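Long-range contact in periplasmic binding protein (Pseudomonas aeruginosa, PDB 2R79), which binds heme in the periplasm and probably delivers it to an inner-membrane transporter for uptake into the cell: residues L145-N150 against V198-R203. Sequence-based numbering, arbitrary orientation.
Sequences LLVIGN and VVIADR. With HEM (protoporphyrin IX containing Fe), chain D.
Arg203 sets CG anti to its carbonyl carbon and then bends at chi3 (41°), while Asn150 holds CG anti to its backbone N (chi1 -170°); these torsions bring guanidinium and amide together at the C-terminal ends of two neighbouring parallel strands, 143-150 and 197-202, in the mixed sheet of one lobe of this periplasmic binding protein. The ladder is in register from Leu145 with Val198 to Gly149 with Asp202. Five backbone hydrogen bonds carry it, alternating in direction as parallel pairing requires: Val199 N to Leu145 O opens the series, and Arg203 N to Gly149 O, at 3.0 Å, closes it. The Val147 N bond to Val199 O runs almost along the C=O axis, whereas the last two donors, Gly149 N and Arg203 N, stand above the carbonyl planes of their acceptors. On the face bearing Leu146 and Val199, Ile148 lays CD1 alongside Ala201 CB at 3.5 Å, while its CG2 meets heme CAC at 4.0 Å. On the other face, Val147 CG2 packs against Ile200 CG1 at 4.1 Å. Asp202 turns its carboxylate to the following loops: OD1 accepts from Ala151 N, Ser204 N and Leu205 N, and OD2 from Gly152 N, tying both strand ends together. The Arg203 guanidinium is sandwiched. The Asn150 amide stacks on one face, the two planes inclined by 17°; heme NA lies 3.4 Å above the other face, over its centre. This heme-binding side chain is about 6 Å from that of Tyr46, the axial ligand of the iron, and its charge probably offsets that of the propionate. At the guanidinium edge, in plane, one heme propionate oxygen, O2A, receives both Arg203 NH1 at 3.0 Å and Arg203 NH2 at 3.1 Å.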
# COMPACT_ATOMS: atom_id res chain seq x y z
N LEU A 145 -10.45 -20.59 25.68
CA LEU A 145 -11.26 -21.38 24.77
C LEU A 145 -10.79 -21.09 23.34
O LEU A 145 -10.42 -19.96 23.03
CB LEU A 145 -12.75 -21.01 24.90
CG LEU A 145 -13.46 -21.44 26.18
CD1 LEU A 145 -14.83 -20.80 26.25
CD2 LEU A 145 -13.57 -22.96 26.22
N LEU A 146 -10.79 -22.11 22.50
CA LEU A 146 -10.40 -21.98 21.09
C LEU A 146 -11.64 -22.40 20.30
O LEU A 146 -12.16 -23.50 20.48
CB LEU A 146 -9.24 -22.94 20.78
CG LEU A 146 -8.53 -23.09 19.42
CD1 LEU A 146 -9.49 -22.97 18.27
CD2 LEU A 146 -7.44 -22.06 19.30
N VAL A 147 -12.13 -21.52 19.43
CA VAL A 147 -13.32 -21.85 18.65
C VAL A 147 -13.08 -21.73 17.15
O VAL A 147 -12.35 -20.85 16.70
CB VAL A 147 -14.51 -20.94 19.01
CG1 VAL A 147 -14.85 -21.08 20.49
CG2 VAL A 147 -14.18 -19.49 18.69
N ILE A 148 -13.69 -22.64 16.39
CA ILE A 148 -13.58 -22.60 14.95
C ILE A 148 -14.88 -22.01 14.44
O ILE A 148 -15.96 -22.50 14.76
CB ILE A 148 -13.42 -24.00 14.33
CG1 ILE A 148 -12.21 -24.71 14.93
CG2 ILE A 148 -13.25 -23.86 12.82
CD1 ILE A 148 -10.91 -23.94 14.81
N GLY A 149 -14.78 -20.94 13.66
CA GLY A 149 -15.98 -20.30 13.15
C GLY A 149 -16.09 -20.26 11.64
O GLY A 149 -15.13 -20.52 10.92
N ASN A 150 -17.29 -19.94 11.18
CA ASN A 150 -17.61 -19.82 9.76
C ASN A 150 -18.32 -18.48 9.64
O ASN A 150 -19.54 -18.40 9.79
CB ASN A 150 -18.56 -20.95 9.34
CG ASN A 150 -18.73 -21.03 7.83
OD1 ASN A 150 -19.56 -21.79 7.32
ND2 ASN A 150 -17.94 -20.26 7.11
N VAL A 198 -10.21 -15.67 24.32
CA VAL A 198 -10.86 -16.58 23.40
C VAL A 198 -10.09 -16.54 22.09
O VAL A 198 -9.82 -15.46 21.57
CB VAL A 198 -12.32 -16.17 23.14
CG1 VAL A 198 -12.95 -17.09 22.11
CG2 VAL A 198 -13.11 -16.23 24.43
N VAL A 199 -9.72 -17.70 21.57
CA VAL A 199 -9.00 -17.77 20.31
C VAL A 199 -9.99 -18.17 19.21
O VAL A 199 -10.67 -19.18 19.32
CB VAL A 199 -7.84 -18.80 20.37
CG1 VAL A 199 -7.18 -18.94 18.99
CG2 VAL A 199 -6.80 -18.33 21.39
N ILE A 200 -10.08 -17.34 18.17
CA ILE A 200 -11.01 -17.58 17.07
C ILE A 200 -10.30 -17.91 15.77
O ILE A 200 -9.45 -17.16 15.31
CB ILE A 200 -11.86 -16.33 16.80
CG1 ILE A 200 -12.48 -15.83 18.11
CG2 ILE A 200 -12.93 -16.64 15.76
CD1 ILE A 200 -12.39 -14.32 18.27
N ALA A 201 -10.66 -19.04 15.19
CA ALA A 201 -10.10 -19.46 13.92
C ALA A 201 -11.30 -19.45 13.00
O ALA A 201 -12.14 -20.34 13.04
CB ALA A 201 -9.52 -20.86 14.03
N ASP A 202 -11.41 -18.41 12.18
CA ASP A 202 -12.53 -18.29 11.28
C ASP A 202 -12.13 -18.65 9.85
O ASP A 202 -11.10 -18.20 9.35
CB ASP A 202 -13.08 -16.86 11.33
CG ASP A 202 -14.49 -16.77 10.77
OD1 ASP A 202 -14.68 -17.05 9.57
OD2 ASP A 202 -15.41 -16.44 11.54
N ARG A 203 -12.94 -19.47 9.21
CA ARG A 203 -12.69 -19.90 7.84
C ARG A 203 -12.85 -18.78 6.80
O ARG A 203 -12.15 -18.76 5.80
CB ARG A 203 -13.65 -21.04 7.48
CG ARG A 203 -13.41 -22.33 8.23
CD ARG A 203 -14.65 -23.21 8.17
NE ARG A 203 -15.27 -23.19 6.85
CZ ARG A 203 -16.42 -23.78 6.54
NH1 ARG A 203 -17.09 -24.45 7.47
NH2 ARG A 203 -16.90 -23.70 5.31
CHA HEM D . -16.68 -28.05 5.91
CHB HEM D . -13.46 -24.84 4.01
CHC HEM D . -10.78 -25.19 8.05
CHD HEM D . -13.90 -28.44 9.91
C1A HEM D . -16.04 -27.15 5.02
C2A HEM D . -16.55 -26.70 3.73
C3A HEM D . -15.63 -25.83 3.20
C4A HEM D . -14.57 -25.70 4.17
CMA HEM D . -15.68 -25.16 1.83
CAA HEM D . -17.87 -27.07 3.05
CBA HEM D . -19.05 -26.19 3.46
CGA HEM D . -19.49 -26.44 4.89
O1A HEM D . -20.01 -27.55 5.18
O2A HEM D . -19.31 -25.54 5.74
C1B HEM D . -12.39 -24.72 4.91
C2B HEM D . -11.26 -23.82 4.75
C3B HEM D . -10.51 -23.90 5.89
C4B HEM D . -11.17 -24.87 6.74
CMB HEM D . -10.93 -22.99 3.49
CAB HEM D . -9.31 -23.25 6.18
CBB HEM D . -9.07 -21.93 5.95
C1C HEM D . -11.40 -26.12 8.90
C2C HEM D . -10.97 -26.39 10.25
C3C HEM D . -11.86 -27.25 10.81
C4C HEM D . -12.80 -27.59 9.74
CMC HEM D . -9.74 -25.84 10.95
CAC HEM D . -11.96 -27.55 12.16
CBC HEM D . -11.52 -28.71 12.72
C1D HEM D . -14.90 -28.64 8.96
C2D HEM D . -16.06 -29.46 9.21
C3D HEM D . -16.83 -29.40 8.10
C4D HEM D . -16.17 -28.48 7.16
CMD HEM D . -16.37 -30.27 10.47
CAD HEM D . -18.06 -30.28 7.91
CBD HEM D . -17.97 -31.35 6.82
CGD HEM D . -16.94 -32.44 7.11
O1D HEM D . -16.82 -33.38 6.28
O2D HEM D . -16.24 -32.38 8.15
NA HEM D . -14.80 -26.54 5.26
NB HEM D . -12.31 -25.41 6.12
NC HEM D . -12.52 -26.87 8.57
ND HEM D . -14.96 -28.04 7.70
FE HEM D . -13.56 -26.86 6.83